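Local coordinates for protein probable fimbrial chaperone YadV (Escherichia coli K-12, PDB 5GHU) that probably acts in the periplasm as a pilus chaperone, helping fimbrial subunits to fold and passing them on to the outer-membrane usher, at residues E133-L138 against F206-D211; W140-S143 against K148-L151; V153-P156 against Y160-F163; D178-M181 against D187-M190. All blocks are in the same frame, centred on the assembly; numbering follows the deposited sequence.

Interaction 1. Residues E133-L138 against F206-D211; sequences EAPLAL and FYAIND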
loop_
_atom_site.group_PDB
_atom_site.type_symbol
_atom_site.label_atom_id
_atom_site.label_comp_id
_atom_site.label_asym_id
_atom_site.label_seq_id
_atom_site.Cartn_x
_atom_site.Cartn_y
_atom_site.Cartn_z
ATOM N N GLU A 133 -13.311 0.828 7.318
ATOM C CA GLU A 133 -13.799 1.868 8.200
ATOM C C GLU A 133 -12.636 2.621 8.905
ATOM O O GLU A 133 -12.873 3.629 9.601
ATOM C CB GLU A 133 -14.743 1.264 9.255
ATOM C CG GLU A 133 -16.073 0.713 8.626
ATOM C CD GLU A 133 -16.892 -0.106 9.621
ATOM O OE1 GLU A 133 -16.928 0.236 10.803
ATOM O OE2 GLU A 133 -17.477 -1.105 9.206
ATOM N N ALA A 134 -11.418 2.118 8.754
ATOM C CA ALA A 134 -10.324 2.756 9.447
ATOM C C ALA A 134 -10.088 4.200 8.933
ATOM O O ALA A 134 -9.735 5.037 9.725
ATOM C CB ALA A 134 -9.037 1.904 9.300
ATOM N N PRO A 135 -10.293 4.459 7.634
ATOM C CA PRO A 135 -10.057 5.861 7.213
ATOM C C PRO A 135 -10.981 6.812 7.950
ATOM O O PRO A 135 -10.563 7.957 8.265
ATOM C CB PRO A 135 -10.358 5.844 5.703
ATOM C CG PRO A 135 -9.969 4.408 5.290
ATOM C CD PRO A 135 -10.472 3.546 6.480
ATOM N N LEU A 136 -12.252 6.431 8.190
ATOM C CA LEU A 136 -13.190 7.275 8.938
ATOM C C LEU A 136 -12.726 7.519 10.365
ATOM O O LEU A 136 -13.077 8.510 10.990
ATOM C CB LEU A 136 -14.604 6.614 8.942
ATOM C CG LEU A 136 -15.635 7.148 9.953
ATOM C CD1 LEU A 136 -15.972 8.661 9.710
ATOM C CD2 LEU A 136 -16.961 6.308 9.932
ATOM N N ALA A 137 -11.988 6.535 10.931
ATOM C CA ALA A 137 -11.516 6.654 12.301
ATOM C C ALA A 137 -10.322 7.558 12.490
ATOM O O ALA A 137 -10.044 7.962 13.622
ATOM C CB ALA A 137 -11.171 5.268 12.847
ATOM N N LEU A 138 -9.647 7.888 11.405
ATOM C CA LEU A 138 -8.484 8.823 11.513
ATOM C C LEU A 138 -8.901 10.156 12.087
ATOM O O LEU A 138 -10.000 10.700 11.770
ATOM C CB LEU A 138 -7.813 9.056 10.151
ATOM C CG LEU A 138 -7.327 7.770 9.445
ATOM C CD1 LEU A 138 -6.710 8.138 8.048
ATOM C CD2 LEU A 138 -6.257 7.043 10.336
ATOM N N PHE A 206 -10.660 13.177 1.282
ATOM C CA PHE A 206 -9.664 12.223 0.803
ATOM C C PHE A 206 -10.340 11.029 0.169
ATOM O O PHE A 206 -11.557 10.791 0.326
ATOM C CB PHE A 206 -8.725 11.777 1.975
ATOM C CG PHE A 206 -9.452 11.130 3.132
ATOM C CD1 PHE A 206 -9.864 9.773 3.019
ATOM C CD2 PHE A 206 -9.748 11.846 4.292
ATOM C CE1 PHE A 206 -10.551 9.192 4.054
ATOM C CE2 PHE A 206 -10.420 11.227 5.361
ATOM C CZ PHE A 206 -10.804 9.892 5.211
ATOM N N TYR A 207 -9.525 10.300 -0.583
ATOM C CA TYR A 207 -9.888 8.962 -1.044
ATOM C C TYR A 207 -8.845 7.997 -0.549
ATOM O O TYR A 207 -7.677 8.029 -0.960
ATOM C CB TYR A 207 -9.953 8.916 -2.565
ATOM C CG TYR A 207 -11.055 9.829 -3.136
ATOM C CD1 TYR A 207 -12.373 9.398 -3.178
ATOM C CD2 TYR A 207 -10.750 11.089 -3.596
ATOM C CE1 TYR A 207 -13.388 10.197 -3.721
ATOM C CE2 TYR A 207 -11.750 11.885 -4.128
ATOM C CZ TYR A 207 -13.062 11.429 -4.162
ATOM O OH TYR A 207 -14.097 12.232 -4.713
ATOM N N ALA A 208 -9.261 7.177 0.404
ATOM C CA ALA A 208 -8.412 6.069 0.835
ATOM C C ALA A 208 -8.638 4.868 -0.059
ATOM O O ALA A 208 -9.428 4.916 -1.000
ATOM C CB ALA A 208 -8.725 5.742 2.311
ATOM N N ILE A 209 -7.893 3.782 0.202
ATOM C CA ILE A 209 -7.918 2.631 -0.715
ATOM C C ILE A 209 -8.328 1.397 0.051
ATOM O O ILE A 209 -7.787 1.114 1.106
ATOM C CB ILE A 209 -6.526 2.379 -1.343
ATOM C CG1 ILE A 209 -6.098 3.683 -2.033
ATOM C CG2 ILE A 209 -6.644 1.215 -2.376
ATOM C CD1 ILE A 209 -4.622 3.643 -2.451
ATOM N N ASN A 210 -9.341 0.704 -0.470
ATOM C CA ASN A 210 -9.787 -0.491 0.221
ATOM C C ASN A 210 -9.019 -1.745 -0.195
ATOM O O ASN A 210 -8.043 -1.701 -0.950
ATOM C CB ASN A 210 -11.310 -0.672 0.068
ATOM C CG ASN A 210 -11.713 -1.088 -1.340
ATOM O OD1 ASN A 210 -10.950 -1.679 -2.062
ATOM N ND2 ASN A 210 -12.947 -0.712 -1.748
ATOM N N ASP A 211 -9.396 -2.890 0.384
ATOM C CA ASP A 211 -8.624 -4.124 0.145
ATOM C C ASP A 211 -8.538 -4.542 -1.306
ATOM O O ASP A 211 -7.659 -5.344 -1.697
ATOM C CB ASP A 211 -9.238 -5.319 0.887
ATOM C CG ASP A 211 -9.028 -5.289 2.403
ATOM O OD1 ASP A 211 -8.160 -4.539 2.898
ATOM O OD2 ASP A 211 -9.693 -6.110 3.093
#
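Pro-135 sets its ring against Phe-206 and Ala-208, the two inward-facing residues of strand 203-209 in this segment. The tightest approach is between aliphatic carbons: Pro-135 CG stands 3.5 Å from Ala-208 CB, closer than carbons usually pack, and Pro-135 CB follows at 3.8 Å from the same methyl. The same CB also meets the phenyl ring, 3.7 Å from Phe-206 CE1. Phe-206 CG lies between its own backbone N and carbonyl carbon (chi1 59°), a rotation that lays the ring alongside the strand, with the amide N of Ala-208 at its edge and in its plane. CZ of the ring reaches 3.6 Å from Pro-135 O, in the short helix 134-137. That carbonyl is not left to carbon alone, since it accepts the amide of Leu-138 at 3.3 Å, N to O. Val-161 and Ile-216 also touch Pro-135, while Phe-163 meets Phe-206 edge-to-face and Trp-140 also packs on it. Away from this core the fit relaxes. The exposed Leu-136 turns from the strand, Tyr-207 points off its other side, and the helix is held by mostly weak bonds. A single helical turn thus packs against the core of an immunoglobulin-like beta sandwich, here the C-terminal domain of a PapD-type chaperone.

Interaction 2. Residues W140-S143 against K148-L151; sequences WFWS and KASL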
loop_
_atom_site.group_PDB
_atom_site.type_symbol
_atom_site.label_atom_id
_atom_site.label_comp_id
_atom_site.label_asym_id
_atom_site.label_seq_id
_atom_site.Cartn_x
_atom_site.Cartn_y
_atom_site.Cartn_z
ATOM N N TRP A 140 -7.720 14.150 12.413
ATOM C CA TRP A 140 -6.897 15.129 11.718
ATOM C C TRP A 140 -6.738 16.417 12.479
ATOM O O TRP A 140 -7.688 16.933 13.084
ATOM C CB TRP A 140 -7.571 15.476 10.368
ATOM C CG TRP A 140 -7.794 14.285 9.464
ATOM C CD1 TRP A 140 -8.782 13.299 9.583
ATOM C CD2 TRP A 140 -7.026 13.935 8.307
ATOM N NE1 TRP A 140 -8.637 12.401 8.568
ATOM C CE2 TRP A 140 -7.592 12.753 7.766
ATOM C CE3 TRP A 140 -5.929 14.552 7.643
ATOM C CZ2 TRP A 140 -7.070 12.121 6.662
ATOM C CZ3 TRP A 140 -5.407 13.920 6.500
ATOM C CH2 TRP A 140 -5.989 12.735 6.004
ATOM N N PHE A 141 -5.513 16.949 12.470
ATOM C CA PHE A 141 -5.150 18.181 13.190
ATOM C C PHE A 141 -4.223 19.053 12.391
ATOM O O PHE A 141 -3.389 18.543 11.628
ATOM C CB PHE A 141 -4.391 17.829 14.509
ATOM C CG PHE A 141 -5.148 16.888 15.380
ATOM C CD1 PHE A 141 -5.076 15.509 15.176
ATOM C CD2 PHE A 141 -5.993 17.388 16.345
ATOM C CE1 PHE A 141 -5.784 14.662 15.957
ATOM C CE2 PHE A 141 -6.664 16.533 17.181
ATOM C CZ PHE A 141 -6.576 15.171 16.971
ATOM N N TRP A 142 -4.345 20.381 12.580
ATOM C CA TRP A 142 -3.359 21.269 12.029
ATOM C C TRP A 142 -2.075 20.970 12.743
ATOM O O TRP A 142 -2.076 20.740 13.967
ATOM C CB TRP A 142 -3.701 22.746 12.255
ATOM C CG TRP A 142 -4.721 23.285 11.345
ATOM C CD1 TRP A 142 -6.005 23.654 11.656
ATOM C CD2 TRP A 142 -4.552 23.548 9.948
ATOM N NE1 TRP A 142 -6.645 24.123 10.533
ATOM C CE2 TRP A 142 -5.780 24.066 9.470
ATOM C CE3 TRP A 142 -3.492 23.363 9.056
ATOM C CZ2 TRP A 142 -5.964 24.457 8.136
ATOM C CZ3 TRP A 142 -3.680 23.743 7.719
ATOM C CH2 TRP A 142 -4.910 24.268 7.277
ATOM N N SER A 143 -0.987 21.022 11.988
ATOM C CA SER A 143 0.351 20.820 12.497
ATOM C C SER A 143 1.082 22.116 12.142
ATOM O O SER A 143 1.039 22.550 10.987
ATOM C CB SER A 143 1.008 19.631 11.841
ATOM O OG SER A 143 2.298 19.380 12.315
ATOM N N LYS A 148 4.233 27.043 6.536
ATOM C CA LYS A 148 4.526 25.775 5.891
ATOM C C LYS A 148 3.494 24.766 6.413
ATOM O O LYS A 148 3.758 24.008 7.338
ATOM C CB LYS A 148 5.958 25.335 6.188
ATOM N N ALA A 149 2.299 24.805 5.839
ATOM C CA ALA A 149 1.159 24.106 6.427
ATOM C C ALA A 149 1.304 22.612 6.340
ATOM O O ALA A 149 1.796 22.061 5.322
ATOM C CB ALA A 149 -0.127 24.553 5.748
ATOM N N SER A 150 0.916 21.922 7.428
ATOM C CA SER A 150 0.827 20.467 7.384
ATOM C C SER A 150 -0.212 19.995 8.361
ATOM O O SER A 150 -0.650 20.767 9.194
ATOM C CB SER A 150 2.178 19.831 7.712
ATOM O OG SER A 150 2.623 20.384 8.909
ATOM N N LEU A 151 -0.583 18.717 8.234
ATOM C CA LEU A 151 -1.593 18.106 9.073
ATOM C C LEU A 151 -0.936 16.996 9.845
ATOM O O LEU A 151 -0.124 16.257 9.294
ATOM C CB LEU A 151 -2.715 17.516 8.265
ATOM C CG LEU A 151 -3.363 18.598 7.412
ATOM C CD1 LEU A 151 -4.280 17.949 6.412
ATOM C CD2 LEU A 151 -4.179 19.448 8.337
#
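Trp-142 and Leu-151 each carry CG anti to the carbonyl carbon (chi1 -78° and -58°); their CB atoms diverge from a non-hydrogen-bonded pair, yet the end of the Trp-142 indole comes back over the partner strand, where it meets the CD2 branch of Leu-151. The pair belongs to the antiparallel beta hairpin of strands 139-143 and 150-155 in the C-terminal immunoglobulin-like domain. Leu-151 divides its two methyls between two indoles: CD2 lies 4.0 Å from Trp-142 CE3, and CD1 lies 4.0 Å from Trp-140 CE3. The branch thus fits between tryptophans two residues apart on the partner strand. Leu-168, from the facing sheet, touches both Leu-151 and Trp-142, so the group points into the sandwich. With the isobutyl group cut back to an alanine, a gap would probably open between the two indoles, both losing their methyl contacts. Toward the hairpin turn, Ala-149 CB approaches Trp-142 CZ3 at 4.1 Å. On the backbone, Leu-151 CA makes a bent CA-H...O contact with Phe-141 O, 3.2 Å away. One residue on, Ser-143 and Ser-150 form a hydrogen-bonded pair with their side chains on the same face as Val-189, which touches both. Ser-143 N donates to Ser-150 O at 2.8 Å from a position tilted 31° out of the carbonyl plane. In return, Ser-150 OG makes a weak bond to Ser-143 O, 3.4 Å away.

Interaction 3. Residues V153-P156 against Y160-F163; sequences VTNP and YVSF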
loop_
_atom_site.group_PDB
_atom_site.type_symbol
_atom_site.label_atom_id
_atom_site.label_comp_id
_atom_site.label_asym_id
_atom_site.label_seq_id
_atom_site.Cartn_x
_atom_site.Cartn_y
_atom_site.Cartn_z
ATOM N N VAL A 153 -1.938 13.494 11.564
ATOM C CA VAL A 153 -3.021 12.539 11.390
ATOM C C VAL A 153 -2.751 11.377 12.355
ATOM O O VAL A 153 -1.612 10.915 12.452
ATOM C CB VAL A 153 -3.088 12.014 9.957
ATOM C CG1 VAL A 153 -4.410 11.199 9.707
ATOM C CG2 VAL A 153 -3.043 13.196 8.960
ATOM N N THR A 154 -3.789 10.964 13.077
ATOM C CA THR A 154 -3.636 9.899 14.095
ATOM C C THR A 154 -4.537 8.749 13.717
ATOM O O THR A 154 -5.725 8.957 13.489
ATOM C CB THR A 154 -4.013 10.440 15.443
ATOM O OG1 THR A 154 -3.012 11.393 15.851
ATOM C CG2 THR A 154 -4.034 9.349 16.511
ATOM N N ASN A 155 -3.959 7.551 13.691
ATOM C CA ASN A 155 -4.697 6.307 13.365
ATOM C C ASN A 155 -4.873 5.484 14.622
ATOM O O ASN A 155 -3.887 4.924 15.096
ATOM C CB ASN A 155 -3.885 5.533 12.345
ATOM C CG ASN A 155 -4.574 4.232 11.904
ATOM O OD1 ASN A 155 -5.636 3.873 12.369
ATOM N ND2 ASN A 155 -3.943 3.586 10.938
ATOM N N PRO A 156 -6.066 5.440 15.158
ATOM C CA PRO A 156 -6.331 4.702 16.414
ATOM C C PRO A 156 -6.660 3.223 16.190
ATOM O O PRO A 156 -7.023 2.542 17.179
ATOM C CB PRO A 156 -7.554 5.425 16.992
ATOM C CG PRO A 156 -8.346 5.792 15.726
ATOM C CD PRO A 156 -7.288 6.154 14.652
ATOM N N TYR A 160 -3.583 -0.468 8.625
ATOM C CA TYR A 160 -3.050 0.611 7.787
ATOM C C TYR A 160 -4.183 1.348 7.110
ATOM O O TYR A 160 -5.222 0.749 6.719
ATOM C CB TYR A 160 -2.101 0.074 6.681
ATOM C CG TYR A 160 -0.812 -0.427 7.228
ATOM C CD1 TYR A 160 -0.694 -1.698 7.786
ATOM C CD2 TYR A 160 0.265 0.409 7.282
ATOM C CE1 TYR A 160 0.509 -2.129 8.330
ATOM C CE2 TYR A 160 1.506 -0.040 7.853
ATOM C CZ TYR A 160 1.576 -1.314 8.351
ATOM O OH TYR A 160 2.772 -1.721 8.927
ATOM N N VAL A 161 -3.938 2.648 6.890
ATOM C CA VAL A 161 -4.755 3.408 5.928
ATOM C C VAL A 161 -3.859 3.941 4.833
ATOM O O VAL A 161 -2.804 4.531 5.094
ATOM C CB VAL A 161 -5.533 4.577 6.575
ATOM C CG1 VAL A 161 -6.290 5.397 5.484
ATOM C CG2 VAL A 161 -6.564 4.037 7.598
ATOM N N SER A 162 -4.291 3.697 3.573
ATOM C CA SER A 162 -3.537 4.108 2.369
ATOM C C SER A 162 -4.430 5.047 1.571
ATOM O O SER A 162 -5.649 4.860 1.573
ATOM C CB SER A 162 -3.227 2.894 1.485
ATOM O OG SER A 162 -2.363 1.946 2.168
ATOM N N PHE A 163 -3.826 6.010 0.882
ATOM C CA PHE A 163 -4.637 6.981 0.116
ATOM C C PHE A 163 -4.241 7.057 -1.344
ATOM O O PHE A 163 -3.054 6.932 -1.702
ATOM C CB PHE A 163 -4.443 8.414 0.677
ATOM C CG PHE A 163 -4.747 8.561 2.160
ATOM C CD1 PHE A 163 -3.749 8.352 3.091
ATOM C CD2 PHE A 163 -6.019 8.864 2.587
ATOM C CE1 PHE A 163 -4.020 8.475 4.491
ATOM C CE2 PHE A 163 -6.320 9.059 3.951
ATOM C CZ PHE A 163 -5.296 8.866 4.917
#
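Asn-155 ND2, facing Tyr-160 and Val-161, has one sound hydrogen bond, to Tyr-159 O, and two weak ones, to Ala-183 O and Ile-182 O. At the other end of the amide, OD1 accepts from Thr-157 OG1, so both polar atoms of this buried side chain have partners. The torsions explain the reach. CG stands anti to the backbone N (chi1 -179°), which carries the amide straight off the strand and across to the returning chain. There the approach is loose, with no hydrogen bond between the two segments. ND2 stops 4.2 Å from Val-161 N. It lies scarcely farther, 4.3 Å, from Val-161 CG2. The arrangement is that of an interstrand connection in the C-terminal immunoglobulin-like domain: strand 150-155 belongs to one sheet of the sandwich, and the loop after it leads into strand 163-170 of the other. The amide thus bonds to the backbone of its own loop at Tyr-159 and, weakly, to the chain at Ile-182 and Ala-183, while the segments remain 8.0 Å apart at their nearest CA atoms, those of Asn-155 and Val-161. Val-161 points its side chain toward the strand and divides its branches. CG2 faces the amide, whereas CG1 lies over one face of the Phe-163 ring, 3.6 Å above its plane and offset toward the rim. Tyr-160 turns the other way, and its ring leaves the domain core to meet Phe-121 on strand 114-123 of the N-terminal domain.

Interaction 4. Residues D178-M181 against D187-M190; sequences DVKM and DEVM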
loop_
_atom_site.group_PDB
_atom_site.type_symbol
_atom_site.label_atom_id
_atom_site.label_comp_id
_atom_site.label_asym_id
_atom_site.label_seq_id
_atom_site.Cartn_x
_atom_site.Cartn_y
_atom_site.Cartn_z
ATOM N N ASP A 178 -0.043 16.035 0.431
ATOM C CA ASP A 178 0.909 14.970 0.101
ATOM C C ASP A 178 0.587 13.763 0.973
ATOM O O ASP A 178 1.244 13.522 2.007
ATOM C CB ASP A 178 2.366 15.413 0.341
ATOM C CG ASP A 178 2.842 16.454 -0.651
ATOM O OD1 ASP A 178 2.196 16.684 -1.699
ATOM O OD2 ASP A 178 3.921 17.031 -0.377
ATOM N N VAL A 179 -0.462 13.050 0.599
ATOM C CA VAL A 179 -0.926 11.927 1.426
ATOM C C VAL A 179 0.141 10.852 1.566
ATOM O O VAL A 179 0.913 10.595 0.637
ATOM C CB VAL A 179 -2.216 11.313 0.869
ATOM C CG1 VAL A 179 -3.397 12.317 1.050
ATOM C CG2 VAL A 179 -2.045 10.895 -0.601
ATOM N N LYS A 180 0.147 10.216 2.741
ATOM C CA LYS A 180 1.096 9.137 3.058
ATOM C C LYS A 180 0.294 8.044 3.693
ATOM O O LYS A 180 -0.675 8.309 4.385
ATOM C CB LYS A 180 2.150 9.581 4.090
ATOM C CG LYS A 180 3.125 10.671 3.632
ATOM C CD LYS A 180 3.970 10.966 4.874
ATOM C CE LYS A 180 4.895 12.172 4.764
ATOM N NZ LYS A 180 5.477 12.395 6.121
ATOM N N MET A 181 0.784 6.809 3.521
ATOM C CA MET A 181 0.214 5.708 4.287
ATOM C C MET A 181 0.433 5.919 5.784
ATOM O O MET A 181 1.519 6.365 6.203
ATOM C CB MET A 181 0.842 4.381 3.803
ATOM C CG MET A 181 0.249 3.226 4.573
ATOM S SD MET A 181 0.703 1.597 3.808
ATOM C CE MET A 181 2.455 1.590 4.028
ATOM N N ASP A 187 0.970 8.053 14.429
ATOM C CA ASP A 187 0.763 9.382 13.835
ATOM C C ASP A 187 1.588 9.524 12.576
ATOM O O ASP A 187 2.683 8.935 12.464
ATOM C CB ASP A 187 1.231 10.472 14.811
ATOM C CG ASP A 187 0.294 10.707 15.965
ATOM O OD1 ASP A 187 -0.693 10.016 16.088
ATOM O OD2 ASP A 187 0.614 11.593 16.805
ATOM N N GLU A 188 1.132 10.373 11.624
ATOM C CA GLU A 188 1.945 10.784 10.517
ATOM C C GLU A 188 1.621 12.263 10.240
ATOM O O GLU A 188 0.460 12.636 10.353
ATOM C CB GLU A 188 1.577 10.018 9.239
ATOM C CG GLU A 188 2.132 8.666 9.109
ATOM C CD GLU A 188 3.623 8.624 9.170
ATOM O OE1 GLU A 188 4.310 9.660 8.949
ATOM O OE2 GLU A 188 4.130 7.550 9.514
ATOM N N VAL A 189 2.623 13.009 9.839
ATOM C CA VAL A 189 2.428 14.389 9.359
ATOM C C VAL A 189 2.385 14.380 7.822
ATOM O O VAL A 189 3.201 13.721 7.164
ATOM C CB VAL A 189 3.511 15.330 9.844
ATOM C CG1 VAL A 189 3.357 16.716 9.112
ATOM C CG2 VAL A 189 3.396 15.498 11.363
ATOM N N MET A 190 1.439 15.139 7.242
ATOM C CA MET A 190 1.312 15.168 5.792
ATOM C C MET A 190 1.294 16.619 5.409
ATOM O O MET A 190 0.569 17.433 6.020
ATOM C CB MET A 190 0.024 14.440 5.338
ATOM C CG MET A 190 -0.006 12.977 5.758
ATOM S SD MET A 190 -1.599 12.279 5.239
ATOM C CE MET A 190 -1.713 10.903 6.377
#
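Strand 186-191 forms one margin of the three-stranded sheet in the C-terminal immunoglobulin-like domain, and the loop 178-181 runs beside it, with Met-190 and Lys-180 making most of the contact. Lys-180 stretches in an extended chain across to the strand and ends on the carbonyl of Val-189, where NZ donates to O at 2.8 Å. The bond is nearly linear with the carbonyl, the C=O...donor angle being 167°. Glu-188 OE1 is 4.1 Å from Lys-180 NZ, beyond a salt bridge yet near enough that its charge probably favours the ammonium. Met-190, chi1 -60° and extended beyond CG, reaches in beneath the loop. Its SD receives a weak bond from Lys-180 N at 3.7 Å. Beyond the sulfur, CE rests 3.4 Å from Lys-180 O. A serine in its place would probably leave the Lys-180 amide without its sulfur partner and open a gap beneath the loop. Farther in, Phe-163 and Val-153 also touch this methionine. Between these two segments the loop is therefore probably held largely by soft thioether packing, with the Lys-180 NZ to Val-189 O bond as the one strong polar tie, on the exposed side.

How the interactions relate
All four contacts lie in the C-terminal domain. Interactions 2, 3 and 4 share the sheet of strands 139-143, 150-155 and 186-191, joined by Leu-151 N to Met-190 O and Val-153 N to Glu-188 O, each 2.8 Å. Interaction 1 bears on the facing sheet, and one point where the two sheets meet is Phe-206 CD2, 3.6 Å from Trp-140 CZ2. Interactions 1 and 3 are neighbours, their centres about 7 Å apart, with Ile-209 N 2.8 Å from Ser-162 O. Interaction 2 lies farther out, about 19 Å from interaction 1 between centres. Ser-162 and Met-181 border Lys-119, probably the counterpart of the cleft lysine that anchors the subunit's C-terminus in PapD.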